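Local coordinates for protein Fe(2+) transporter FeoB (Escherichia coli, PDB 3I8X) that drives GTP-dependent uptake of ferrous iron across the bacterial inner membrane, this chain being its cytoplasmic guanine-nucleotide-binding domain, at residues N91-S96 against C115-N120; E39-Q44 against L54-G59; D186-V191 against G220-H225; T48-T53 against D164-N169. One frame throughout, in Å; residues are numbered along the deposited sequence.

Contact 1 of 4, residues N91-S96 against C115-N120. With GDP (guanosine-5'-diphosphate), chain D.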
loop_
_atom_site.group_PDB
_atom_site.type_symbol
_atom_site.label_atom_id
_atom_site.label_comp_id
_atom_site.label_asym_id
_atom_site.label_seq_id
_atom_site.Cartn_x
_atom_site.Cartn_y
_atom_site.Cartn_z
ATOM N N ASN A 91 4.256 4.908 3.342
ATOM C CA ASN A 91 2.816 4.946 3.435
ATOM C C ASN A 91 2.457 5.950 4.504
ATOM O O ASN A 91 2.682 5.731 5.667
ATOM C CB ASN A 91 2.283 3.557 3.733
ATOM C CG ASN A 91 0.756 3.493 3.827
ATOM O OD1 ASN A 91 0.005 4.202 3.125
ATOM N ND2 ASN A 91 0.294 2.603 4.672
ATOM N N VAL A 92 1.966 7.111 4.069
ATOM C CA VAL A 92 1.558 8.185 4.972
ATOM C C VAL A 92 0.128 7.886 5.406
ATOM O O VAL A 92 -0.803 7.838 4.571
ATOM C CB VAL A 92 1.629 9.599 4.311
ATOM C CG1 VAL A 92 1.567 10.712 5.387
ATOM C CG2 VAL A 92 2.884 9.729 3.456
ATOM N N VAL A 93 -0.027 7.645 6.709
ATOM C CA VAL A 93 -1.289 7.177 7.297
ATOM C C VAL A 93 -1.772 8.269 8.227
ATOM O O VAL A 93 -1.000 8.807 9.000
ATOM C CB VAL A 93 -1.112 5.853 8.109
ATOM C CG1 VAL A 93 -2.408 5.496 8.850
ATOM C CG2 VAL A 93 -0.665 4.708 7.181
ATOM N N ASP A 94 -3.055 8.604 8.139
ATOM C CA ASP A 94 -3.634 9.636 8.979
ATOM C C ASP A 94 -4.099 8.902 10.223
ATOM O O ASP A 94 -4.996 8.063 10.146
ATOM C CB ASP A 94 -4.746 10.346 8.186
ATOM C CG ASP A 94 -5.720 11.149 9.054
ATOM O OD1 ASP A 94 -5.416 11.490 10.219
ATOM O OD2 ASP A 94 -6.798 11.463 8.518
ATOM N N ALA A 95 -3.449 9.179 11.355
ATOM C CA ALA A 95 -3.771 8.528 12.638
ATOM C C ALA A 95 -5.178 8.841 13.171
ATOM O O ALA A 95 -5.706 8.098 14.010
ATOM C CB ALA A 95 -2.705 8.877 13.697
ATOM N N SER A 96 -5.796 9.910 12.659
ATOM C CA SER A 96 -7.121 10.329 13.079
ATOM C C SER A 96 -8.244 9.569 12.368
ATOM O O SER A 96 -9.387 9.595 12.801
ATOM C CB SER A 96 -7.273 11.848 12.930
ATOM O OG SER A 96 -7.337 12.251 11.569
ATOM N N CYS A 115 8.072 -1.613 3.128
ATOM C CA CYS A 115 7.209 -0.515 3.525
ATOM C C CYS A 115 7.620 0.073 4.858
ATOM O O CYS A 115 8.024 -0.633 5.755
ATOM C CB CYS A 115 5.764 -1.015 3.599
ATOM S SG CYS A 115 4.504 0.273 3.792
ATOM N N ILE A 116 7.514 1.393 4.954
ATOM C CA ILE A 116 7.567 2.127 6.192
ATOM C C ILE A 116 6.294 2.977 6.281
ATOM O O ILE A 116 5.982 3.769 5.375
ATOM C CB ILE A 116 8.761 3.051 6.261
ATOM C CG1 ILE A 116 10.067 2.250 6.152
ATOM C CG2 ILE A 116 8.692 3.882 7.576
ATOM C CD1 ILE A 116 11.244 3.103 5.872
ATOM N N VAL A 117 5.548 2.782 7.369
ATOM C CA VAL A 117 4.371 3.577 7.639
ATOM C C VAL A 117 4.800 4.865 8.340
ATOM O O VAL A 117 5.399 4.824 9.422
ATOM C CB VAL A 117 3.341 2.775 8.534
ATOM C CG1 VAL A 117 2.244 3.669 9.027
ATOM C CG2 VAL A 117 2.797 1.602 7.760
ATOM N N ALA A 118 4.509 6.006 7.704
ATOM C CA ALA A 118 4.593 7.309 8.388
ATOM C C ALA A 118 3.227 7.650 8.994
ATOM O O ALA A 118 2.283 7.998 8.259
ATOM C CB ALA A 118 5.082 8.435 7.432
ATOM N N LEU A 119 3.128 7.512 10.329
ATOM C CA LEU A 119 1.856 7.738 11.052
ATOM C C LEU A 119 1.710 9.220 11.347
ATOM O O LEU A 119 2.324 9.755 12.267
ATOM C CB LEU A 119 1.764 6.908 12.349
ATOM C CG LEU A 119 0.358 6.723 12.974
ATOM C CD1 LEU A 119 -0.613 5.943 12.054
ATOM C CD2 LEU A 119 0.428 6.020 14.314
ATOM N N ASN A 120 0.880 9.873 10.545
ATOM C CA ASN A 120 0.742 11.312 10.543
ATOM C C ASN A 120 -0.523 11.792 11.290
ATOM O O ASN A 120 -1.374 10.996 11.659
ATOM C CB ASN A 120 0.663 11.761 9.066
ATOM C CG ASN A 120 1.363 13.065 8.804
ATOM O OD1 ASN A 120 1.970 13.672 9.685
ATOM N ND2 ASN A 120 1.299 13.496 7.569
HETATM P PB GDP D . -2.107 15.542 1.016
HETATM O O1B GDP D . -3.361 15.630 0.198
HETATM O O2B GDP D . -2.006 14.117 1.429
HETATM O O3B GDP D . -1.022 15.913 0.031
HETATM O O3A GDP D . -2.132 16.491 2.318
HETATM P PA GDP D . -1.336 17.882 2.694
HETATM O O1A GDP D . -1.624 19.071 1.797
HETATM O O2A GDP D . 0.121 17.763 3.040
HETATM O "O5'" GDP D . -1.995 18.193 4.122
HETATM C "C5'" GDP D . -3.368 18.512 4.296
HETATM C "C4'" GDP D . -3.471 19.582 5.382
HETATM O "O4'" GDP D . -3.087 19.017 6.632
HETATM C "C3'" GDP D . -2.512 20.736 5.146
HETATM O "O3'" GDP D . -3.070 21.972 5.572
HETATM C "C2'" GDP D . -1.299 20.440 6.001
HETATM O "O2'" GDP D . -0.612 21.639 6.375
HETATM C "C1'" GDP D . -1.915 19.672 7.160
HETATM N N9 GDP D . -1.008 18.654 7.778
HETATM C C8 GDP D . -0.120 17.836 7.181
HETATM N N7 GDP D . 0.493 17.045 8.103
HETATM C C5 GDP D . -0.007 17.341 9.312
HETATM C C6 GDP D . 0.186 16.882 10.720
HETATM O O6 GDP D . 1.002 15.996 11.007
HETATM N N1 GDP D . -0.553 17.439 11.679
HETATM C C2 GDP D . -1.443 18.409 11.395
HETATM N N2 GDP D . -2.154 18.947 12.389
HETATM N N3 GDP D . -1.681 18.896 10.149
HETATM C C4 GDP D . -1.006 18.397 9.085
#
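Val93 and Asn120 join the ends of two parallel strands: Asn120 N donates to Val93 O at 2.7 Å, nearly on the line of the carbonyl bond (174°). Four further backbone bonds alternate from strand to strand, from Asn91 N to Ile116 O at one end to Ala95 N and Asn120 O, 2.8 Å apart, at the other. Along the side chain of Asn120, CB first passes Val93 O at 3.4 Å and also meets Val92 CG1. CG follows, 3.7 Å from GDP O6. The chain runs alongside Val92, bringing ND2 to 3.5 Å from Val92 CG1, and that nitrogen donates to Ser14 O of the phosphate-binding loop. At the tip, OD1 lies 2.8 Å from O6 of the GDP base and takes a weak hydrogen bond from Ser150 N. On the face shared with Asn91, the contact round Val93 is apolar. With Val93 CG1 placed anti to its own nitrogen (chi1 173°), the two methyls divide the neighbours: CG2 meets Val117 CG1 at 3.6 Å and CG1 meets Leu119 CD1 at 3.7 Å, under helix 98-110, which links these strands in a beta-alpha-beta unit. An alanine in place of Asn120 would probably leave Ser14 O without this donor and open a gap beside Val92 CG1 and the guanine. Asn120 begins the Asn-Met-Leu-Asp form of the G4 motif; its amide, beside O6 and bonded to Ser14 and weakly to Ser150, is consistent with a part in guanine recognition and in holding the two loops near each other.

Contact 2 of 4, residues E39-Q44 against L54-G59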
loop_
_atom_site.group_PDB
_atom_site.type_symbol
_atom_site.label_atom_id
_atom_site.label_comp_id
_atom_site.label_asym_id
_atom_site.label_seq_id
_atom_site.Cartn_x
_atom_site.Cartn_y
_atom_site.Cartn_z
ATOM N N GLU A 39 -0.366 15.344 -12.855
ATOM C CA GLU A 39 0.965 15.783 -12.455
ATOM C C GLU A 39 1.756 14.661 -11.775
ATOM O O GLU A 39 1.255 14.015 -10.850
ATOM C CB GLU A 39 0.865 17.002 -11.524
ATOM C CG GLU A 39 2.142 17.293 -10.743
ATOM C CD GLU A 39 2.115 18.622 -9.994
ATOM O OE1 GLU A 39 2.490 19.648 -10.606
ATOM O OE2 GLU A 39 1.763 18.638 -8.788
ATOM N N ARG A 40 2.968 14.419 -12.290
ATOM C CA ARG A 40 3.985 13.584 -11.646
ATOM C C ARG A 40 5.038 14.485 -11.061
ATOM O O ARG A 40 5.605 15.331 -11.752
ATOM C CB ARG A 40 4.667 12.634 -12.616
ATOM C CG ARG A 40 5.737 11.789 -11.917
ATOM C CD ARG A 40 6.285 10.674 -12.770
ATOM N NE ARG A 40 7.500 10.089 -12.184
ATOM C CZ ARG A 40 7.985 8.884 -12.488
ATOM N NH1 ARG A 40 7.366 8.102 -13.372
ATOM N NH2 ARG A 40 9.090 8.441 -11.902
ATOM N N LYS A 41 5.337 14.236 -9.796
ATOM C CA LYS A 41 6.074 15.137 -8.948
ATOM C C LYS A 41 7.091 14.317 -8.166
ATOM O O LYS A 41 6.735 13.315 -7.494
ATOM C CB LYS A 41 5.069 15.777 -8.020
ATOM C CG LYS A 41 5.548 16.825 -7.054
ATOM C CD LYS A 41 4.337 17.745 -6.705
ATOM C CE LYS A 41 4.302 18.163 -5.234
ATOM N NZ LYS A 41 3.404 19.342 -4.997
ATOM N N GLU A 42 8.362 14.692 -8.271
ATOM C CA GLU A 42 9.368 13.983 -7.530
ATOM C C GLU A 42 10.491 14.893 -7.077
ATOM O O GLU A 42 10.647 16.001 -7.567
ATOM C CB GLU A 42 9.863 12.739 -8.301
ATOM C CG GLU A 42 10.506 12.950 -9.647
ATOM C CD GLU A 42 11.077 11.637 -10.222
ATOM O OE1 GLU A 42 10.273 10.762 -10.606
ATOM O OE2 GLU A 42 12.318 11.478 -10.309
ATOM N N GLY A 43 11.223 14.440 -6.073
ATOM C CA GLY A 43 12.318 15.229 -5.514
ATOM C C GLY A 43 13.412 14.398 -4.898
ATOM O O GLY A 43 13.427 13.199 -5.041
ATOM N N GLN A 44 14.306 15.065 -4.182
ATOM C CA GLN A 44 15.552 14.482 -3.702
ATOM C C GLN A 44 15.814 14.874 -2.275
ATOM O O GLN A 44 15.447 15.963 -1.841
ATOM C CB GLN A 44 16.730 14.977 -4.544
ATOM C CG GLN A 44 16.551 14.860 -6.053
ATOM C CD GLN A 44 16.639 13.445 -6.541
ATOM O OE1 GLN A 44 17.100 12.569 -5.810
ATOM N NE2 GLN A 44 16.195 13.196 -7.790
ATOM N N LEU A 54 12.457 10.578 -4.198
ATOM C CA LEU A 54 11.116 10.443 -3.615
ATOM C C LEU A 54 10.128 10.709 -4.742
ATOM O O LEU A 54 10.147 11.789 -5.305
ATOM C CB LEU A 54 10.926 11.451 -2.473
ATOM C CG LEU A 54 9.741 11.311 -1.499
ATOM C CD1 LEU A 54 9.708 9.868 -0.900
ATOM C CD2 LEU A 54 9.768 12.385 -0.370
ATOM N N VAL A 55 9.330 9.705 -5.117
ATOM C CA VAL A 55 8.257 9.878 -6.102
ATOM C C VAL A 55 6.915 10.023 -5.377
ATOM O O VAL A 55 6.427 9.070 -4.778
ATOM C CB VAL A 55 8.222 8.709 -7.143
ATOM C CG1 VAL A 55 7.169 8.948 -8.269
ATOM C CG2 VAL A 55 9.613 8.508 -7.737
ATOM N N ASP A 56 6.323 11.218 -5.448
ATOM C CA ASP A 56 4.961 11.459 -4.928
ATOM C C ASP A 56 3.943 10.775 -5.835
ATOM O O ASP A 56 3.971 10.971 -7.045
ATOM C CB ASP A 56 4.620 12.958 -4.847
ATOM C CG ASP A 56 3.413 13.253 -3.941
ATOM O OD1 ASP A 56 2.957 12.362 -3.179
ATOM O OD2 ASP A 56 2.929 14.391 -3.961
ATOM N N LEU A 57 3.076 9.951 -5.252
ATOM C CA LEU A 57 2.048 9.289 -6.009
ATOM C C LEU A 57 0.699 9.918 -5.690
ATOM O O LEU A 57 0.482 10.389 -4.582
ATOM C CB LEU A 57 2.002 7.799 -5.659
ATOM C CG LEU A 57 3.259 6.969 -5.867
ATOM C CD1 LEU A 57 3.007 5.566 -5.371
ATOM C CD2 LEU A 57 3.694 6.995 -7.334
ATOM N N PRO A 58 -0.240 9.875 -6.644
ATOM C CA PRO A 58 -1.537 10.515 -6.340
ATOM C C PRO A 58 -2.266 9.817 -5.158
ATOM O O PRO A 58 -2.125 8.591 -4.952
ATOM C CB PRO A 58 -2.333 10.373 -7.647
ATOM C CG PRO A 58 -1.367 9.801 -8.688
ATOM C CD PRO A 58 -0.224 9.188 -7.951
ATOM N N GLY A 59 -2.988 10.620 -4.381
ATOM C CA GLY A 59 -3.735 10.153 -3.234
ATOM C C GLY A 59 -4.782 9.139 -3.629
ATOM O O GLY A 59 -5.460 9.295 -4.642
HETATM O O HOH W 1 2.295 12.517 -8.392
#
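Glu42 CG sits between its backbone nitrogen and carbonyl carbon (chi1 61°) and Val55 CG2 lies anti to its carbonyl carbon; as a non-hydrogen-bonded pair the two side chains run side by side on one face. Glu42 OE1 comes to 3.7 Å from Val55 CG2. Arg40, two residues earlier on the same strand, stretches extended from CG to NE and crosses Val55 at a slant, NE approaching Val55 CG1 at 4.1 Å. Its guanidinium grips Glu42 side-on, both donors on one oxygen: NH2 to OE1 is a salt bridge of 2.9 Å, and NE to the same OE1 a longer bond. Since OE1 lies in the guanidinium plane, the two bonds fix the rotation of the arginine head beside the valine methyls. An alanine at Arg40 would probably leave Glu42 OE1 without this double donor and remove the arginine's cover from Val55 CG1. In the backbone, Gly43 and Leu54 exchange a pair of bonds, Gly43 N to Leu54 O at 3.0 Å and Leu54 N to Gly43 O at 2.9 Å. Between them and the next bond, Asp56 N to Lys41 O, Glu42 CB presses on Leu54 O at 3.2 Å. Where the strands part, a single water donates to Glu39 O and, at 2.6 Å, to Asp56 O. On the face with Leu54, Asp56 turns its carboxylate to Lys16, forming a salt bridge. This is an antiparallel beta hairpin whose second strand runs into the Asp-x-x-Gly (G3) motif, Asp56 to Gly59, probably part of the GTP site.

Contact 3 of 4, residues D186-V191 against G220-H225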
loop_
_atom_site.group_PDB
_atom_site.type_symbol
_atom_site.label_atom_id
_atom_site.label_comp_id
_atom_site.label_asym_id
_atom_site.label_seq_id
_atom_site.Cartn_x
_atom_site.Cartn_y
_atom_site.Cartn_z
ATOM N N ASP A 186 -4.325 -19.067 -6.107
ATOM C CA ASP A 186 -3.052 -19.749 -6.387
ATOM C C ASP A 186 -3.049 -20.405 -7.758
ATOM O O ASP A 186 -2.047 -20.329 -8.459
ATOM C CB ASP A 186 -2.691 -20.792 -5.328
ATOM C CG ASP A 186 -1.212 -21.189 -5.371
ATOM O OD1 ASP A 186 -0.879 -22.406 -5.442
ATOM O OD2 ASP A 186 -0.358 -20.276 -5.328
ATOM N N SER A 187 -4.140 -21.061 -8.124
ATOM C CA SER A 187 -4.264 -21.645 -9.449
ATOM C C SER A 187 -4.079 -20.598 -10.514
ATOM O O SER A 187 -3.470 -20.870 -11.527
ATOM C CB SER A 187 -5.629 -22.277 -9.656
ATOM O OG SER A 187 -5.778 -23.320 -8.746
ATOM N N LEU A 188 -4.656 -19.425 -10.298
ATOM C CA LEU A 188 -4.512 -18.318 -11.236
ATOM C C LEU A 188 -3.065 -17.856 -11.255
ATOM O O LEU A 188 -2.505 -17.712 -12.318
ATOM C CB LEU A 188 -5.468 -17.168 -10.877
ATOM C CG LEU A 188 -6.978 -17.489 -11.012
ATOM C CD1 LEU A 188 -7.850 -16.280 -10.662
ATOM C CD2 LEU A 188 -7.359 -18.055 -12.418
ATOM N N ALA A 189 -2.476 -17.663 -10.067
ATOM C CA ALA A 189 -1.072 -17.284 -9.899
ATOM C C ALA A 189 -0.131 -18.140 -10.742
ATOM O O ALA A 189 0.728 -17.620 -11.455
ATOM C CB ALA A 189 -0.663 -17.378 -8.432
ATOM N N LYS A 190 -0.318 -19.456 -10.652
ATOM C CA LYS A 190 0.532 -20.444 -11.342
ATOM C C LYS A 190 0.700 -20.212 -12.846
ATOM O O LYS A 190 1.773 -20.465 -13.380
ATOM C CB LYS A 190 0.007 -21.862 -11.093
ATOM C CG LYS A 190 0.158 -22.334 -9.639
ATOM C CD LYS A 190 -0.239 -23.822 -9.488
ATOM C CE LYS A 190 -1.030 -24.120 -8.198
ATOM N NZ LYS A 190 -2.190 -25.064 -8.454
ATOM N N VAL A 191 -0.341 -19.732 -13.524
ATOM C CA VAL A 191 -0.284 -19.494 -14.981
ATOM C C VAL A 191 -0.047 -18.032 -15.415
ATOM O O VAL A 191 -0.054 -17.733 -16.608
ATOM C CB VAL A 191 -1.557 -20.044 -15.695
ATOM C CG1 VAL A 191 -1.901 -21.398 -15.139
ATOM C CG2 VAL A 191 -2.729 -19.074 -15.571
ATOM N N GLY A 220 -1.763 -12.152 -17.613
ATOM C CA GLY A 220 -1.553 -12.944 -18.824
ATOM C C GLY A 220 -2.680 -13.916 -19.094
ATOM O O GLY A 220 -3.819 -13.512 -19.188
ATOM N N GLU A 221 -2.353 -15.205 -19.176
ATOM C CA GLU A 221 -3.336 -16.232 -19.516
ATOM C C GLU A 221 -4.167 -16.719 -18.309
ATOM O O GLU A 221 -5.045 -17.544 -18.478
ATOM C CB GLU A 221 -2.647 -17.408 -20.245
ATOM C CG GLU A 221 -1.674 -16.915 -21.384
ATOM C CD GLU A 221 -1.484 -17.896 -22.565
ATOM O OE1 GLU A 221 -2.507 -18.433 -23.067
ATOM O OE2 GLU A 221 -0.312 -18.097 -23.014
ATOM N N ALA A 222 -3.913 -16.193 -17.105
ATOM C CA ALA A 222 -4.806 -16.424 -15.957
ATOM C C ALA A 222 -6.228 -15.939 -16.271
ATOM O O ALA A 222 -7.221 -16.529 -15.841
ATOM C CB ALA A 222 -4.255 -15.741 -14.681
ATOM N N SER A 223 -6.286 -14.873 -17.064
ATOM C CA SER A 223 -7.526 -14.233 -17.481
ATOM C C SER A 223 -8.551 -15.203 -18.120
ATOM O O SER A 223 -9.774 -15.032 -17.969
ATOM C CB SER A 223 -7.171 -13.065 -18.427
ATOM O OG SER A 223 -8.302 -12.570 -19.109
ATOM N N GLN A 224 -8.062 -16.219 -18.815
ATOM C CA GLN A 224 -8.943 -17.183 -19.482
ATOM C C GLN A 224 -9.525 -18.181 -18.513
ATOM O O GLN A 224 -10.498 -18.841 -18.837
ATOM C CB GLN A 224 -8.178 -17.959 -20.565
ATOM C CG GLN A 224 -7.721 -17.109 -21.735
ATOM C CD GLN A 224 -6.290 -17.407 -22.146
ATOM O OE1 GLN A 224 -5.789 -18.542 -21.978
ATOM N NE2 GLN A 224 -5.604 -16.378 -22.664
ATOM N N HIS A 225 -8.929 -18.289 -17.322
ATOM C CA HIS A 225 -9.317 -19.307 -16.338
ATOM C C HIS A 225 -10.269 -18.764 -15.270
ATOM O O HIS A 225 -10.783 -19.521 -14.448
ATOM C CB HIS A 225 -8.045 -19.899 -15.728
ATOM C CG HIS A 225 -7.184 -20.574 -16.739
ATOM N ND1 HIS A 225 -6.912 -21.924 -16.707
ATOM C CD2 HIS A 225 -6.616 -20.103 -17.873
ATOM C CE1 HIS A 225 -6.174 -22.242 -17.756
ATOM N NE2 HIS A 225 -5.991 -21.156 -18.484
HETATM O O HOH W 2 0.195 -15.785 -18.507
#
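Val191 CG2 presses on the backbone of Ala222, only 3.4 Å from Ala222 CA, which is tighter than ordinary carbon contact. The methyl gets there because it sits between its own backbone nitrogen and carbonyl carbon (chi1 -43° for CG1), and it also reaches Ala222 CB at 3.8 Å. Leu188 meets the same alanine methyl next to Val191: Leu188 O lies 3.5 Å from Ala222 CB, and Leu188 CD2 slides past His225, 3.9 Å from His225 CB. No direct hydrogen bond joins the two segments; a water bridges them, donating to Val191 O and accepting from Glu221 N, each 2.7 Å from its oxygen. These segments belong to the FeoB cytosolic helical domain, where helix 179-190 is packed against the loop that leads into helix 226-236. The loop is already coiled, since His225 N donates to Ala222 O at 2.9 Å, which keeps Ala222 and His225 on the side turned to Leu188. On the first segment, Val191 N bonds back to Leu188 O, holding the valine beside the leucine. Farther out, helix 198-209 is bonded to helix 179-190 through Arg202, in a salt bridge with Asp186 OD2, and through Arg201, which donates to Ala189 O.

Contact 4 of 4, residues T48-T53 against D164-N169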
loop_
_atom_site.group_PDB
_atom_site.type_symbol
_atom_site.label_atom_id
_atom_site.label_comp_id
_atom_site.label_asym_id
_atom_site.label_seq_id
_atom_site.Cartn_x
_atom_site.Cartn_y
_atom_site.Cartn_z
ATOM N N THR A 48 21.637 9.523 6.284
ATOM C CA THR A 48 23.021 9.337 6.662
ATOM C C THR A 48 23.740 8.557 5.555
ATOM O O THR A 48 24.776 9.003 5.078
ATOM C CB THR A 48 23.100 8.637 8.036
ATOM O OG1 THR A 48 22.546 9.520 9.027
ATOM C CG2 THR A 48 24.527 8.303 8.416
ATOM N N ASP A 49 23.142 7.456 5.097
ATOM C CA ASP A 49 23.766 6.564 4.139
ATOM C C ASP A 49 23.322 6.685 2.682
ATOM O O ASP A 49 23.997 6.174 1.789
ATOM C CB ASP A 49 23.475 5.127 4.525
ATOM C CG ASP A 49 23.885 4.795 5.938
ATOM O OD1 ASP A 49 24.910 5.320 6.424
ATOM O OD2 ASP A 49 23.186 3.969 6.542
ATOM N N HIS A 50 22.172 7.295 2.437
ATOM C CA HIS A 50 21.513 7.153 1.145
ATOM C C HIS A 50 21.142 8.447 0.481
ATOM O O HIS A 50 20.758 9.403 1.123
ATOM C CB HIS A 50 20.230 6.352 1.286
ATOM C CG HIS A 50 20.434 4.910 1.591
ATOM N ND1 HIS A 50 20.239 4.384 2.850
ATOM C CD2 HIS A 50 20.778 3.873 0.795
ATOM C CE1 HIS A 50 20.470 3.086 2.815
ATOM N NE2 HIS A 50 20.789 2.751 1.581
ATOM N N GLN A 51 21.237 8.434 -0.837
ATOM C CA GLN A 51 20.697 9.479 -1.689
ATOM C C GLN A 51 19.421 8.943 -2.248
ATOM O O GLN A 51 19.408 7.885 -2.860
ATOM C CB GLN A 51 21.653 9.795 -2.810
ATOM C CG GLN A 51 23.011 10.164 -2.282
ATOM C CD GLN A 51 22.968 11.380 -1.398
ATOM O OE1 GLN A 51 23.713 11.466 -0.398
ATOM N NE2 GLN A 51 22.069 12.332 -1.726
ATOM N N VAL A 52 18.346 9.681 -2.014
ATOM C CA VAL A 52 16.983 9.193 -2.260
ATOM C C VAL A 52 16.324 9.999 -3.334
ATOM O O VAL A 52 16.503 11.209 -3.374
ATOM C CB VAL A 52 16.121 9.266 -0.949
ATOM C CG1 VAL A 52 14.706 8.822 -1.199
ATOM C CG2 VAL A 52 16.782 8.429 0.176
ATOM N N THR A 53 15.611 9.300 -4.220
ATOM C CA THR A 53 14.593 9.890 -5.117
ATOM C C THR A 53 13.218 9.545 -4.558
ATOM O O THR A 53 12.884 8.388 -4.419
ATOM C CB THR A 53 14.728 9.371 -6.599
ATOM O OG1 THR A 53 16.009 9.735 -7.097
ATOM C CG2 THR A 53 13.659 9.962 -7.558
ATOM N N ASP A 164 17.267 4.202 6.289
ATOM C CA ASP A 164 18.588 3.579 6.424
ATOM C C ASP A 164 18.573 2.178 7.036
ATOM O O ASP A 164 19.544 1.460 6.927
ATOM C CB ASP A 164 19.524 4.514 7.229
ATOM C CG ASP A 164 19.953 5.715 6.426
ATOM O OD1 ASP A 164 20.507 6.664 6.992
ATOM O OD2 ASP A 164 19.739 5.706 5.205
ATOM N N ARG A 165 17.482 1.788 7.666
ATOM C CA ARG A 165 17.326 0.413 8.136
ATOM C C ARG A 165 16.357 -0.415 7.316
ATOM O O ARG A 165 15.989 -1.484 7.742
ATOM C CB ARG A 165 16.878 0.439 9.589
ATOM C CG ARG A 165 17.906 1.155 10.428
ATOM C CD ARG A 165 17.434 1.347 11.804
ATOM N NE ARG A 165 18.565 1.729 12.661
ATOM C CZ ARG A 165 18.450 2.105 13.929
ATOM N NH1 ARG A 165 17.245 2.168 14.496
ATOM N NH2 ARG A 165 19.541 2.408 14.620
ATOM N N TYR A 166 15.956 0.053 6.137
ATOM C CA TYR A 166 14.863 -0.611 5.411
ATOM C C TYR A 166 15.219 -2.067 5.123
ATOM O O TYR A 166 16.375 -2.419 4.855
ATOM C CB TYR A 166 14.447 0.135 4.120
ATOM C CG TYR A 166 15.291 -0.135 2.885
ATOM C CD1 TYR A 166 16.536 0.424 2.754
ATOM C CD2 TYR A 166 14.824 -0.940 1.840
ATOM C CE1 TYR A 166 17.324 0.188 1.652
ATOM C CE2 TYR A 166 15.618 -1.181 0.697
ATOM C CZ TYR A 166 16.877 -0.612 0.630
ATOM O OH TYR A 166 17.721 -0.788 -0.453
ATOM N N LYS A 167 14.212 -2.916 5.207
ATOM C CA LYS A 167 14.403 -4.307 4.883
ATOM C C LYS A 167 13.046 -4.899 4.536
ATOM O O LYS A 167 12.025 -4.204 4.540
ATOM C CB LYS A 167 15.103 -5.039 6.041
ATOM C CG LYS A 167 14.223 -5.301 7.285
ATOM C CD LYS A 167 13.997 -4.106 8.197
ATOM C CE LYS A 167 12.595 -4.221 8.847
ATOM N NZ LYS A 167 12.368 -3.238 9.925
ATOM N N ALA A 168 13.051 -6.185 4.230
ATOM C CA ALA A 168 11.863 -6.869 3.851
ATOM C C ALA A 168 10.921 -6.792 5.031
ATOM O O ALA A 168 11.347 -6.887 6.167
ATOM C CB ALA A 168 12.192 -8.325 3.489
ATOM N N ASN A 169 9.639 -6.589 4.759
ATOM C CA ASN A 169 8.633 -6.674 5.791
ATOM C C ASN A 169 8.660 -8.096 6.382
ATOM O O ASN A 169 9.070 -9.070 5.707
ATOM C CB ASN A 169 7.239 -6.390 5.219
ATOM C CG ASN A 169 7.194 -5.134 4.362
ATOM O OD1 ASN A 169 7.928 -4.178 4.606
ATOM N ND2 ASN A 169 6.304 -5.135 3.360
#
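Asp49 and Asp164 bring the two backbones to their nearest approach, 6.4 Å between CA atoms, where the turn before strand 51-56 passes the end of helix 156-164 without any backbone-to-backbone bond. The carboxylate of Asp164 does most of the joining. His50 ND1 donates to Asp164 OD2 at 2.7 Å, a nearly straight bond (170° at the hydrogen). The oxygen lies at the edge of the imidazole, 5° from its plane, yet the donor meets OD2 on the anti side and 30° out of the carboxylate plane, so ring and carboxylate are not coplanar. Thr47 OG1 gives OD2 a second partner, and since that hydroxyl is also bonded to His50 N, it ties the histidine backbone to the same acid. The other oxygen, OD1, faces the turn: Thr48 N at 3.2 Å and Asp49 N at 3.3 Å each donate weakly to it. With CG swung opposite its carbonyl carbon, Asp164 spreads its two oxygens over three successive residues of the turn. Tyr166 flanks the histidine, its CE1 4.3 Å from His50 NE2, which lies near the plane of the tyrosine ring; both side chains also touch Leu4 of strand 4-10. One unfavourable neighbour is present, Asp49 OD2 at 3.8 Å from Asp164 OD1. The two carboxylates would make the potential more negative and may favour a protonated imidazole, whose charge would partly offset their repulsion; the ND1 bond by itself fits either the neutral or the charged ring.

Overall arrangement
Contacts 1, 2 and 4 belong to the GTPase fold and reach one mixed sheet, with centres 17 to 18 Å apart; contact 3 sits in the helical domain, its centre 33 to 34 Å from the others. Contacts 2 and 4 share strand 51-56 and cross along the chain, meeting where Gln44 OE1 and Thr53 OG1 are probably hydrogen-bonded. Contact 1 falls wholly between the two segments of contact 4, and Asn169 OD1 probably accepts from Cys115 N. Strand 4-10 lies between the hairpin of contact 2 and the parallel pair of contact 1, which thus flank the strand leading into the phosphate-binding loop, while contact 4 ties the turn of the 39-46/51-56 hairpin to the segment leading toward the helical domain.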